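Local coordinates for probable nitrite reductase [nad(p)h] small subunit NIRD (Mycobacterium tuberculosis, PDB 4AIV), which probably serves as the Rieske-like small subunit of a nitrite reductase that uses NADH to reduce nitrite to ammonium, associating with NirB and being required for activity, at residues 8-13 / 112-117. Sequence-based numbering, arbitrary orientation.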
loop_
_atom_site.group_PDB
_atom_site.type_symbol
_atom_site.label_atom_id
_atom_site.label_comp_id
_atom_site.label_asym_id
_atom_site.label_seq_id
_atom_site.Cartn_x
_atom_site.Cartn_y
_atom_site.Cartn_z
ATOM N N GLN A 8 8.475 -13.652 -7.422
ATOM C CA GLN A 8 8.335 -12.280 -6.959
ATOM C C GLN A 8 9.345 -11.374 -7.655
ATOM O O GLN A 8 10.554 -11.616 -7.610
ATOM C CB GLN A 8 8.462 -12.207 -5.441
ATOM C CG GLN A 8 7.321 -12.910 -4.734
ATOM C CD GLN A 8 7.494 -12.941 -3.234
ATOM O OE1 GLN A 8 8.581 -13.230 -2.731
ATOM N NE2 GLN A 8 6.423 -12.635 -2.507
ATOM N N VAL A 9 8.841 -10.342 -8.320
ATOM C CA VAL A 9 9.716 -9.385 -8.980
ATOM C C VAL A 9 9.779 -8.126 -8.140
ATOM O O VAL A 9 8.803 -7.367 -8.070
ATOM C CB VAL A 9 9.241 -9.061 -10.392
ATOM C CG1 VAL A 9 10.193 -8.045 -11.040
ATOM C CG2 VAL A 9 9.155 -10.339 -11.217
ATOM N N TRP A 10 10.925 -7.920 -7.492
ATOM C CA TRP A 10 11.068 -6.861 -6.496
ATOM C C TRP A 10 11.492 -5.538 -7.112
ATOM O O TRP A 10 12.404 -5.480 -7.941
ATOM C CB TRP A 10 12.063 -7.271 -5.392
ATOM C CG TRP A 10 11.577 -8.446 -4.576
ATOM C CD1 TRP A 10 11.903 -9.760 -4.752
ATOM C CD2 TRP A 10 10.658 -8.393 -3.474
ATOM N NE1 TRP A 10 11.256 -10.535 -3.810
ATOM C CE2 TRP A 10 10.477 -9.726 -3.022
ATOM C CE3 TRP A 10 9.969 -7.367 -2.819
ATOM C CZ2 TRP A 10 9.639 -10.043 -1.945
ATOM C CZ3 TRP A 10 9.133 -7.683 -1.750
ATOM C CH2 TRP A 10 8.981 -9.010 -1.324
ATOM N N THR A 11 10.806 -4.481 -6.690
ATOM C CA THR A 11 11.207 -3.117 -6.978
ATOM C C THR A 11 11.650 -2.476 -5.670
ATOM O O THR A 11 10.922 -2.505 -4.675
ATOM C CB THR A 11 10.040 -2.301 -7.579
ATOM O OG1 THR A 11 9.680 -2.846 -8.855
ATOM C CG2 THR A 11 10.428 -0.836 -7.755
ATOM N N THR A 12 12.846 -1.896 -5.666
ATOM C CA THR A 12 13.345 -1.205 -4.482
ATOM C C THR A 12 12.715 0.179 -4.397
ATOM O O THR A 12 12.866 0.987 -5.313
ATOM C CB THR A 12 14.888 -1.094 -4.518
ATOM O OG1 THR A 12 15.444 -2.407 -4.446
ATOM C CG2 THR A 12 15.417 -0.270 -3.350
ATOM N N ALA A 13 11.987 0.439 -3.311
ATOM C CA ALA A 13 11.306 1.721 -3.134
ATOM C C ALA A 13 12.245 2.797 -2.597
ATOM O O ALA A 13 12.480 3.818 -3.248
ATOM C CB ALA A 13 10.073 1.570 -2.204
ATOM N N GLN A 112 11.369 -2.813 -0.166
ATOM C CA GLN A 112 11.050 -3.302 -1.500
ATOM C C GLN A 112 9.596 -3.707 -1.603
ATOM O O GLN A 112 8.967 -4.072 -0.604
ATOM C CB GLN A 112 11.903 -4.512 -1.844
ATOM C CG GLN A 112 13.384 -4.256 -1.820
ATOM C CD GLN A 112 14.136 -5.404 -2.429
ATOM O OE1 GLN A 112 14.217 -6.486 -1.844
ATOM N NE2 GLN A 112 14.680 -5.187 -3.625
ATOM N N VAL A 113 9.083 -3.659 -2.828
ATOM C CA VAL A 113 7.727 -4.076 -3.126
ATOM C C VAL A 113 7.763 -5.019 -4.314
ATOM O O VAL A 113 8.432 -4.740 -5.317
ATOM C CB VAL A 113 6.828 -2.866 -3.483
ATOM C CG1 VAL A 113 5.418 -3.340 -3.833
ATOM C CG2 VAL A 113 6.798 -1.858 -2.345
ATOM N N ALA A 114 7.050 -6.135 -4.210
ATOM C CA ALA A 114 7.049 -7.111 -5.288
ATOM C C ALA A 114 5.743 -7.094 -6.057
ATOM O O ALA A 114 4.696 -6.710 -5.538
ATOM C CB ALA A 114 7.298 -8.514 -4.738
ATOM N N ARG A 115 5.811 -7.496 -7.315
ATOM C CA ARG A 115 4.612 -7.932 -8.004
ATOM C C ARG A 115 4.847 -9.401 -8.285
ATOM O O ARG A 115 5.990 -9.842 -8.444
ATOM C CB ARG A 115 4.383 -7.163 -9.305
ATOM C CG ARG A 115 5.462 -7.396 -10.331
ATOM C CD ARG A 115 4.980 -7.131 -11.738
ATOM N NE ARG A 115 6.095 -7.251 -12.666
ATOM C CZ ARG A 115 6.193 -8.167 -13.626
ATOM N NH1 ARG A 115 5.221 -9.048 -13.818
ATOM N NH2 ARG A 115 7.267 -8.182 -14.407
ATOM N N VAL A 116 3.769 -10.168 -8.332
ATOM C CA VAL A 116 3.880 -11.595 -8.551
ATOM C C VAL A 116 3.711 -11.884 -10.031
ATOM O O VAL A 116 2.731 -11.456 -10.647
ATOM C CB VAL A 116 2.834 -12.375 -7.722
ATOM C CG1 VAL A 116 2.863 -13.852 -8.079
ATOM C CG2 VAL A 116 3.084 -12.172 -6.239
ATOM N N ALA A 117 4.684 -12.581 -10.609
ATOM C CA ALA A 117 4.605 -12.975 -12.008
ATOM C C ALA A 117 4.652 -14.496 -12.138
ATOM O O ALA A 117 4.943 -15.204 -11.168
ATOM C CB ALA A 117 5.729 -12.326 -12.813
#
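Trp-10 leans across its neighbouring strand and lays one face of its indole on the methyl group of Ala-114, a worked example of how a large ring is seated over a small residue in an antiparallel sheet. The two form a non-hydrogen-bonded pair, and CB of Ala-114 lies 3.4 Å from the centroid of the six-membered ring of Trp-10, only 10° off its normal, a close CH-pi contact. The first torsion of Trp-10 sets its CG beside its own backbone N, and at the ring CE3 of Trp-10 also meets CB of Gln-112 at 3.6 Å. On the indole face opposite Ala-114, toward the rim, lies OE1 of Gln-112. The same amide sends NE2 of Gln-112 to OG1 of Thr-12 at 3.0 Å, a bent bond (147°) with the hydroxyl tilted out of the amide plane; OE1 is held by Arg-104, which also makes a cation-pi contact with Trp-10.

On the other face of the sheet, CB of Val-9 packs 4.1 Å from CG of Arg-115, whose guanidinium has CG2 of Val-9 over one face, toward its rim, and forms a salt bridge through NE to Asp-30. Between the two faces, the backbones of Val-9 with Arg-115 and of Thr-11 with Val-113 form hydrogen-bonded pairs, two bonds each; the straightest runs from N of Val-9 to O of Arg-115 (2.9 Å, 175°).

The pairing joins the first strand of this Rieske-like domain to the last, and strand 7-15 is outermost in its antiparallel sheet within the chain. Strand 110-117 is flanked on its other side by strand 100-105, whose Pro-102 touches both Trp-10 and Ala-114, while Leu-37 of strand 34-39 packs against Val-113.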